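Local coordinates for protein citrate synthase (Pyrobaculum aerophilum, PDB 2IBP) that probably condenses oxaloacetate with acetyl-CoA and water to give citrate and CoA, a reaction of the tricarboxylic acid cycle, at residues L210-E215 and A368-V373; L68-R73 and G374-V379. All coordinates share one frame; numbering follows the deposited sequence.

Interaction 1: residues L210-E215 and A368-V373; sequences LHADHE and AMSRVV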
ATOM      1  N   LEU A 210     -12.431   7.851 -19.046  1.00  3.42           N
ATOM      2  CA  LEU A 210     -12.034   6.572 -19.607  1.00  6.31           C
ATOM      3  C   LEU A 210     -11.196   5.713 -18.700  1.00  7.07           C
ATOM      4  O   LEU A 210     -11.202   4.510 -18.862  1.00  7.35           O
ATOM      5  CB  LEU A 210     -11.311   6.739 -20.933  1.00  6.12           C
ATOM      6  CG  LEU A 210     -12.154   7.279 -22.097  1.00  4.87           C
ATOM      7  CD1 LEU A 210     -11.209   7.455 -23.290  1.00  6.30           C
ATOM      8  CD2 LEU A 210     -13.348   6.392 -22.430  1.00  8.76           C
ATOM      9  N   HIS A 211     -10.488   6.318 -17.755  1.00  6.84           N
ATOM     10  CA  HIS A 211      -9.605   5.548 -16.885  1.00  7.31           C
ATOM     11  C   HIS A 211     -10.087   5.461 -15.454  1.00  7.16           C
ATOM     12  O   HIS A 211      -9.364   4.972 -14.588  1.00  7.73           O
ATOM     13  CB  HIS A 211      -8.200   6.151 -16.957  1.00  7.58           C
ATOM     14  CG  HIS A 211      -7.598   6.053 -18.329  1.00  8.79           C
ATOM     15  ND1 HIS A 211      -7.957   6.902 -19.354  1.00 11.70           N
ATOM     16  CD2 HIS A 211      -6.717   5.167 -18.861  1.00  9.94           C
ATOM     17  CE1 HIS A 211      -7.344   6.528 -20.468  1.00  9.18           C
ATOM     18  NE2 HIS A 211      -6.568   5.490 -20.190  1.00 10.43           N
ATOM     19  N   ALA A 212     -11.336   5.869 -15.214  1.00  5.33           N
ATOM     20  CA  ALA A 212     -11.885   5.951 -13.859  1.00  7.75           C
ATOM     21  C   ALA A 212     -11.883   4.643 -13.077  1.00  4.59           C
ATOM     22  O   ALA A 212     -11.681   4.660 -11.850  1.00  7.89           O
ATOM     23  CB  ALA A 212     -13.261   6.563 -13.889  1.00  9.25           C
ATOM     24  N   ASP A 213     -12.159   3.533 -13.756  1.00  7.27           N
ATOM     25  CA  ASP A 213     -12.060   2.221 -13.107  1.00  8.03           C
ATOM     26  C   ASP A 213     -11.820   1.156 -14.147  1.00  6.81           C
ATOM     27  O   ASP A 213     -12.197   1.318 -15.313  1.00  7.01           O
ATOM     28  CB  ASP A 213     -13.290   1.857 -12.284  1.00  9.38           C
ATOM     29  CG  ASP A 213     -12.976   0.776 -11.259  1.00 14.96           C
ATOM     30  OD1 ASP A 213     -12.013   0.973 -10.490  1.00 11.45           O
ATOM     31  OD2 ASP A 213     -13.643  -0.285 -11.243  1.00 13.09           O
ATOM     32  N   HIS A 214     -11.151   0.080 -13.753  1.00  9.91           N
ATOM     33  CA  HIS A 214     -10.898  -0.988 -14.686  1.00  7.53           C
ATOM     34  C   HIS A 214     -10.590  -2.249 -13.905  1.00 12.02           C
ATOM     35  O   HIS A 214      -9.436  -2.623 -13.753  1.00 15.92           O
ATOM     36  CB  HIS A 214      -9.772  -0.584 -15.641  1.00 10.55           C
ATOM     37  CG  HIS A 214      -9.903  -1.160 -17.019  1.00  9.88           C
ATOM     38  ND1 HIS A 214      -9.019  -2.086 -17.530  1.00 12.94           N
ATOM     39  CD2 HIS A 214     -10.861  -0.997 -17.965  1.00 13.85           C
ATOM     40  CE1 HIS A 214      -9.390  -2.415 -18.757  1.00 13.33           C
ATOM     41  NE2 HIS A 214     -10.493  -1.753 -19.052  1.00 12.27           N
ATOM     42  N   GLU A 215     -11.651  -2.795 -13.313  1.00 18.55           N
ATOM     43  CA  GLU A 215     -11.575  -3.985 -12.481  1.00 25.87           C
ATOM     44  C   GLU A 215     -10.564  -3.843 -11.340  1.00 11.25           C
ATOM     45  O   GLU A 215     -10.600  -2.827 -10.654  1.00 16.23           O
ATOM     46  CB  GLU A 215     -11.448  -5.249 -13.326  1.00 19.72           C
ATOM     47  CG  GLU A 215     -12.731  -5.425 -14.168  1.00 19.71           C
ATOM     48  CD  GLU A 215     -12.799  -6.692 -14.992  1.00 27.70           C
ATOM     49  OE1 GLU A 215     -11.756  -7.336 -15.256  1.00 27.92           O
ATOM     50  OE2 GLU A 215     -13.922  -7.004 -15.431  1.00 26.87           O
ATOM     51  N   ALA A 368      -3.774   8.565 -11.992  1.00  6.13           N
ATOM     52  CA  ALA A 368      -4.222   8.593 -10.592  1.00  6.04           C
ATOM     53  C   ALA A 368      -5.404   9.561 -10.406  1.00  5.56           C
ATOM     54  O   ALA A 368      -6.337   9.286  -9.644  1.00  6.26           O
ATOM     55  CB  ALA A 368      -3.053   9.002  -9.658  1.00  6.68           C
ATOM     56  N   MET A 369      -5.342  10.720 -11.054  1.00  6.32           N
ATOM     57  CA  MET A 369      -6.456  11.682 -11.000  1.00  7.90           C
ATOM     58  C   MET A 369      -7.744  11.058 -11.509  1.00  7.61           C
ATOM     59  O   MET A 369      -8.824  11.379 -11.022  1.00  7.97           O
ATOM     60  CB  MET A 369      -6.143  12.925 -11.830  1.00  6.57           C
ATOM     61  CG  MET A 369      -5.146  13.824 -11.155  1.00  8.85           C
ATOM     62  SD  MET A 369      -4.372  14.949 -12.328  1.00  8.66           S
ATOM     63  CE  MET A 369      -5.768  15.430 -13.339  1.00 11.02           C
ATOM     64  N   SER A 370      -7.637  10.190 -12.503  1.00  5.51           N
ATOM     65  CA  SER A 370      -8.788   9.499 -13.016  1.00  6.27           C
ATOM     66  C   SER A 370      -9.250   8.370 -12.084  1.00  7.94           C
ATOM     67  O   SER A 370     -10.405   8.315 -11.625  1.00  7.05           O
ATOM     68  CB  SER A 370      -8.470   8.883 -14.374  1.00  7.04           C
ATOM     69  OG  SER A 370      -9.556   8.119 -14.822  1.00  6.84           O
ATOM     70  N   ARG A 371      -8.309   7.472 -11.811  1.00  6.06           N
ATOM     71  CA  ARG A 371      -8.587   6.237 -11.104  1.00  5.93           C
ATOM     72  C   ARG A 371      -8.911   6.372  -9.628  1.00  5.86           C
ATOM     73  O   ARG A 371      -9.492   5.468  -9.045  1.00  6.20           O
ATOM     74  CB  ARG A 371      -7.410   5.286 -11.284  1.00  6.33           C
ATOM     75  CG  ARG A 371      -7.581   3.917 -10.668  1.00  8.40           C
ATOM     76  CD  ARG A 371      -8.783   3.142 -11.195  1.00  7.41           C
ATOM     77  NE  ARG A 371      -8.798   3.127 -12.667  1.00  7.35           N
ATOM     78  CZ  ARG A 371      -8.195   2.209 -13.419  1.00  8.03           C
ATOM     79  NH1 ARG A 371      -7.660   1.121 -12.879  1.00  9.54           N
ATOM     80  NH2 ARG A 371      -8.185   2.327 -14.734  1.00  9.24           N
ATOM     81  N   VAL A 372      -8.598   7.521  -9.048  1.00  4.57           N
ATOM     82  CA  VAL A 372      -8.856   7.714  -7.628  1.00  6.07           C
ATOM     83  C   VAL A 372     -10.326   7.446  -7.304  1.00  4.91           C
ATOM     84  O   VAL A 372     -10.645   6.870  -6.255  1.00  6.30           O
ATOM     85  CB  VAL A 372      -8.407   9.088  -7.139  1.00  6.34           C
ATOM     86  CG1 VAL A 372      -9.074  10.183  -7.933  1.00  6.59           C
ATOM     87  CG2 VAL A 372      -8.650   9.213  -5.625  1.00  7.33           C
ATOM     88  N   VAL A 373     -11.235   7.781  -8.220  1.00  5.46           N
ATOM     89  CA  VAL A 373     -12.633   7.511  -7.922  1.00  5.53           C
ATOM     90  C   VAL A 373     -12.915   6.008  -7.857  1.00  7.06           C
ATOM     91  O   VAL A 373     -13.661   5.554  -7.003  1.00  7.89           O
ATOM     92  CB  VAL A 373     -13.624   8.238  -8.846  1.00  8.31           C
ATOM     93  CG1 VAL A 373     -13.571   7.725 -10.280  1.00  7.36           C
ATOM     94  CG2 VAL A 373     -15.043   8.104  -8.266  1.00  9.29           C
TER
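His211, where the chain leaves helix 198-210, turns its carbonyl toward Arg371, which grips His211 O side-on with two nitrogens: Arg371 NE lies 2.7 Å from His211 O and Arg371 NH2 lies 2.9 Å from the same oxygen. The oxygen sits in the guanidinium plane, although both nitrogens approach it from one face of the carbonyl. Arginine suits this place because one flat head offers NE and NH2 together; bends at chi2 and chi3 (59° and 50°) bring it alongside the loop. At Ala212 the backbones come close, its CA 4.3 Å from Arg371 CA, with CA-H contacts from Ala212 to Ser370 O and from Arg371 to Ala212 O. The small methyl turns mostly away, yet CB touches Val373 CG1 at 3.8 Å. Ser370 OG, hydrogen-bonded to Leu208 O, links helix 363-382 to helix 198-210. Asp213 OD1 stands well out of the guanidinium plane, 4.4 Å from Arg371 NE, an attraction of charges alone; OD2 is hydrogen-bonded to Ser37 OG. His214 N lies over the guanidinium centre; NE2 is hydrogen-bonded to Tyr292 OH, and the side chain comes within about 4 Å of that of His289, a predicted active-site residue. The loop connects helices 198-210 and 218-227 and lies against helix 363-382, whose Val373 also touches Val155 of helix 141-169.

Interaction 2: residues L68-R73 and G374-V379; sequences LILYGR and GWVAHV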
ATOM      1  N   LEU A  68     -21.395   8.718 -10.429  1.00  6.17           N
ATOM      2  CA  LEU A  68     -21.877   7.396 -10.779  1.00  4.68           C
ATOM      3  C   LEU A  68     -21.024   6.285 -10.160  1.00  6.89           C
ATOM      4  O   LEU A  68     -21.541   5.365  -9.538  1.00  8.57           O
ATOM      5  CB  LEU A  68     -21.898   7.260 -12.287  1.00  7.35           C
ATOM      6  CG  LEU A  68     -22.237   5.884 -12.842  1.00  7.12           C
ATOM      7  CD1 LEU A  68     -23.643   5.423 -12.431  1.00  9.39           C
ATOM      8  CD2 LEU A  68     -22.097   5.871 -14.357  1.00  9.05           C
ATOM      9  N   ILE A  69     -19.718   6.382 -10.329  1.00  9.03           N
ATOM     10  CA  ILE A  69     -18.837   5.351  -9.805  1.00  6.29           C
ATOM     11  C   ILE A  69     -18.914   5.301  -8.289  1.00  6.39           C
ATOM     12  O   ILE A  69     -19.025   4.232  -7.714  1.00 11.24           O
ATOM     13  CB  ILE A  69     -17.408   5.550 -10.306  1.00  6.73           C
ATOM     14  CG1 ILE A  69     -17.345   5.240 -11.805  1.00  8.06           C
ATOM     15  CG2 ILE A  69     -16.445   4.616  -9.565  1.00  9.89           C
ATOM     16  CD1 ILE A  69     -16.011   5.597 -12.465  1.00 11.64           C
ATOM     17  N   LEU A  70     -18.883   6.455  -7.645  1.00  7.57           N
ATOM     18  CA  LEU A  70     -18.919   6.496  -6.197  1.00  7.94           C
ATOM     19  C   LEU A  70     -20.261   6.068  -5.585  1.00 12.58           C
ATOM     20  O   LEU A  70     -20.305   5.209  -4.688  1.00 13.90           O
ATOM     21  CB  LEU A  70     -18.544   7.894  -5.731  1.00 10.37           C
ATOM     22  CG  LEU A  70     -18.473   8.088  -4.220  1.00 14.54           C
ATOM     23  CD1 LEU A  70     -17.497   7.091  -3.569  1.00 12.20           C
ATOM     24  CD2 LEU A  70     -18.056   9.534  -3.931  1.00 15.43           C
ATOM     25  N   TYR A  71     -21.350   6.627  -6.101  1.00 10.07           N
ATOM     26  CA  TYR A  71     -22.680   6.382  -5.532  1.00 12.68           C
ATOM     27  C   TYR A  71     -23.488   5.242  -6.155  1.00 14.23           C
ATOM     28  O   TYR A  71     -24.501   4.808  -5.585  1.00 14.75           O
ATOM     29  CB  TYR A  71     -23.469   7.680  -5.493  1.00 12.00           C
ATOM     30  CG  TYR A  71     -22.860   8.685  -4.552  1.00 10.75           C
ATOM     31  CD1 TYR A  71     -22.940   8.503  -3.186  1.00 14.98           C
ATOM     32  CD2 TYR A  71     -22.151   9.782  -5.024  1.00 10.31           C
ATOM     33  CE1 TYR A  71     -22.377   9.389  -2.318  1.00 15.41           C
ATOM     34  CE2 TYR A  71     -21.577  10.690  -4.157  1.00  9.81           C
ATOM     35  CZ  TYR A  71     -21.658  10.461  -2.788  1.00 14.03           C
ATOM     36  OH  TYR A  71     -21.111  11.329  -1.876  1.00 19.91           O
ATOM     37  N   GLY A  72     -23.089   4.794  -7.337  1.00 11.31           N
ATOM     38  CA  GLY A  72     -23.697   3.639  -7.962  1.00 12.33           C
ATOM     39  C   GLY A  72     -24.857   3.927  -8.885  1.00 14.02           C
ATOM     40  O   GLY A  72     -25.466   3.010  -9.430  1.00 14.83           O
ATOM     41  N   ARG A  73     -25.166   5.203  -9.052  1.00  9.86           N
ATOM     42  CA  ARG A  73     -26.226   5.598  -9.962  1.00 11.58           C
ATOM     43  C   ARG A  73     -26.002   7.005 -10.480  1.00  9.83           C
ATOM     44  O   ARG A  73     -25.215   7.763  -9.933  1.00 10.82           O
ATOM     45  CB  ARG A  73     -27.574   5.561  -9.257  1.00 11.36           C
ATOM     46  CG  ARG A  73     -27.667   6.529  -8.121  1.00 16.10           C
ATOM     47  CD  ARG A  73     -29.040   6.492  -7.508  1.00 29.39           C
ATOM     48  NE  ARG A  73     -29.097   7.352  -6.338  1.00 35.84           N
ATOM     49  CZ  ARG A  73     -29.263   8.669  -6.382  1.00 42.08           C
ATOM     50  NH1 ARG A  73     -29.378   9.302  -7.550  1.00 30.30           N
ATOM     51  NH2 ARG A  73     -29.306   9.353  -5.247  1.00 45.04           N
ATOM     52  N   GLY A 374     -12.309   5.236  -8.753  1.00  4.82           N
ATOM     53  CA  GLY A 374     -12.448   3.792  -8.708  1.00  4.96           C
ATOM     54  C   GLY A 374     -11.873   3.257  -7.404  1.00  6.52           C
ATOM     55  O   GLY A 374     -12.486   2.441  -6.735  1.00  9.18           O
ATOM     56  N   TRP A 375     -10.699   3.744  -7.015  1.00  4.99           N
ATOM     57  CA  TRP A 375     -10.073   3.264  -5.796  1.00  4.75           C
ATOM     58  C   TRP A 375     -10.976   3.471  -4.598  1.00  6.80           C
ATOM     59  O   TRP A 375     -11.218   2.525  -3.844  1.00  8.46           O
ATOM     60  CB  TRP A 375      -8.738   3.947  -5.538  1.00  6.75           C
ATOM     61  CG  TRP A 375      -7.675   3.637  -6.525  1.00  3.58           C
ATOM     62  CD1 TRP A 375      -7.486   2.481  -7.182  1.00  5.91           C
ATOM     63  CD2 TRP A 375      -6.531   4.457  -6.812  1.00  5.88           C
ATOM     64  NE1 TRP A 375      -6.345   2.554  -7.952  1.00  6.59           N
ATOM     65  CE2 TRP A 375      -5.747   3.763  -7.741  1.00  4.64           C
ATOM     66  CE3 TRP A 375      -6.122   5.730  -6.403  1.00  8.43           C
ATOM     67  CZ2 TRP A 375      -4.577   4.293  -8.271  1.00  5.83           C
ATOM     68  CZ3 TRP A 375      -4.967   6.269  -6.955  1.00  7.40           C
ATOM     69  CH2 TRP A 375      -4.217   5.550  -7.882  1.00  6.81           C
ATOM     70  N   VAL A 376     -11.452   4.698  -4.410  1.00  6.03           N
ATOM     71  CA  VAL A 376     -12.301   4.990  -3.244  1.00  5.51           C
ATOM     72  C   VAL A 376     -13.633   4.218  -3.308  1.00  9.66           C
ATOM     73  O   VAL A 376     -14.098   3.681  -2.288  1.00  8.09           O
ATOM     74  CB  VAL A 376     -12.465   6.490  -2.957  1.00  7.94           C
ATOM     75  CG1 VAL A 376     -11.104   7.114  -2.689  1.00  7.94           C
ATOM     76  CG2 VAL A 376     -13.175   7.204  -4.121  1.00  8.74           C
ATOM     77  N   ALA A 377     -14.219   4.100  -4.495  1.00  4.66           N
ATOM     78  CA  ALA A 377     -15.467   3.334  -4.646  1.00  7.31           C
ATOM     79  C   ALA A 377     -15.228   1.883  -4.247  1.00  8.05           C
ATOM     80  O   ALA A 377     -16.066   1.240  -3.611  1.00  8.80           O
ATOM     81  CB  ALA A 377     -15.983   3.400  -6.084  1.00  6.14           C
ATOM     82  N   HIS A 378     -14.089   1.339  -4.676  1.00  6.71           N
ATOM     83  CA  HIS A 378     -13.761  -0.053  -4.371  1.00  8.01           C
ATOM     84  C   HIS A 378     -13.568  -0.268  -2.881  1.00  7.59           C
ATOM     85  O   HIS A 378     -14.050  -1.244  -2.345  1.00  8.73           O
ATOM     86  CB  HIS A 378     -12.532  -0.515  -5.132  1.00  8.95           C
ATOM     87  CG  HIS A 378     -12.832  -1.035  -6.499  1.00  7.60           C
ATOM     88  ND1 HIS A 378     -13.238  -2.334  -6.728  1.00  9.32           N
ATOM     89  CD2 HIS A 378     -12.726  -0.456  -7.719  1.00  9.08           C
ATOM     90  CE1 HIS A 378     -13.405  -2.518  -8.023  1.00 11.66           C
ATOM     91  NE2 HIS A 378     -13.118  -1.390  -8.646  1.00 10.65           N
ATOM     92  N   VAL A 379     -12.913   0.682  -2.222  1.00  5.94           N
ATOM     93  CA  VAL A 379     -12.720   0.606  -0.769  1.00  8.47           C
ATOM     94  C   VAL A 379     -14.068   0.616  -0.054  1.00  9.45           C
ATOM     95  O   VAL A 379     -14.355  -0.257   0.772  1.00  8.48           O
ATOM     96  CB  VAL A 379     -11.838   1.730  -0.235  1.00  7.47           C
ATOM     97  CG1 VAL A 379     -11.942   1.816   1.304  1.00  8.89           C
ATOM     98  CG2 VAL A 379     -10.396   1.488  -0.692  1.00 11.39           C
TER
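Gly374 meets Ile69 first: with no side chain on the glycine, Ile69 CG2 comes to 4.2 Å from Gly374 CA, directly against the backbone of helix 363-382. Val376 lies further round the helix, where its CG2 meets Leu70 CD1 at a looser 4.4 Å; the branched valine and the longer leucine bridge a wider gap here, and both also touch Ala151 of helix 141-169. Ala377, three residues and nearly one turn beyond Gly374, faces the same isoleucine and carries the close part of the contact. Its single methyl, CB, lies 3.7 Å from Ile69 CG2 and 3.6 Å from Ile69 O, so a small residue lets the backbones approach to 4.9 Å between Leu70 CA and Ala377 CA. Ile69 presents CG2 to both Gly374 and Ala377 because that branch stands anti to its backbone N, while CG1 (chi1 -70°) turns beside the N. Ile69 O, near the end of its helix, accepts a hydrogen bond from Arg49 NH2. The side chains that meet are all apolar, and this is close helix-to-helix packing through glycine and alanine, in keeping with the largely helical citrate synthase fold, in which helices are layered against one another.

Helix 363-382 supplies one side of both contacts: residues 368-373 serve interaction 1 and the next six, 374-379, serve interaction 2, with the two centres about 10 Å apart. Along the chain the order is 68-73, 210-215, then 368-373 and 374-379, so interaction 1 falls within the long excursion between the two segments of interaction 2. The contacts also touch directly. Asp213 OD2 of the loop probably bonds His378 NE2, 2.9 Å away, and Ala212 CB packs on Ile69 CD1. About two turns of one helix, from Ser370 to Ala377, thus meet both the early helix 62-71 and the loop 210-215, whose His211 lies near the predicted active-site residue Asp346. Interaction 2 lies further from the chain centre.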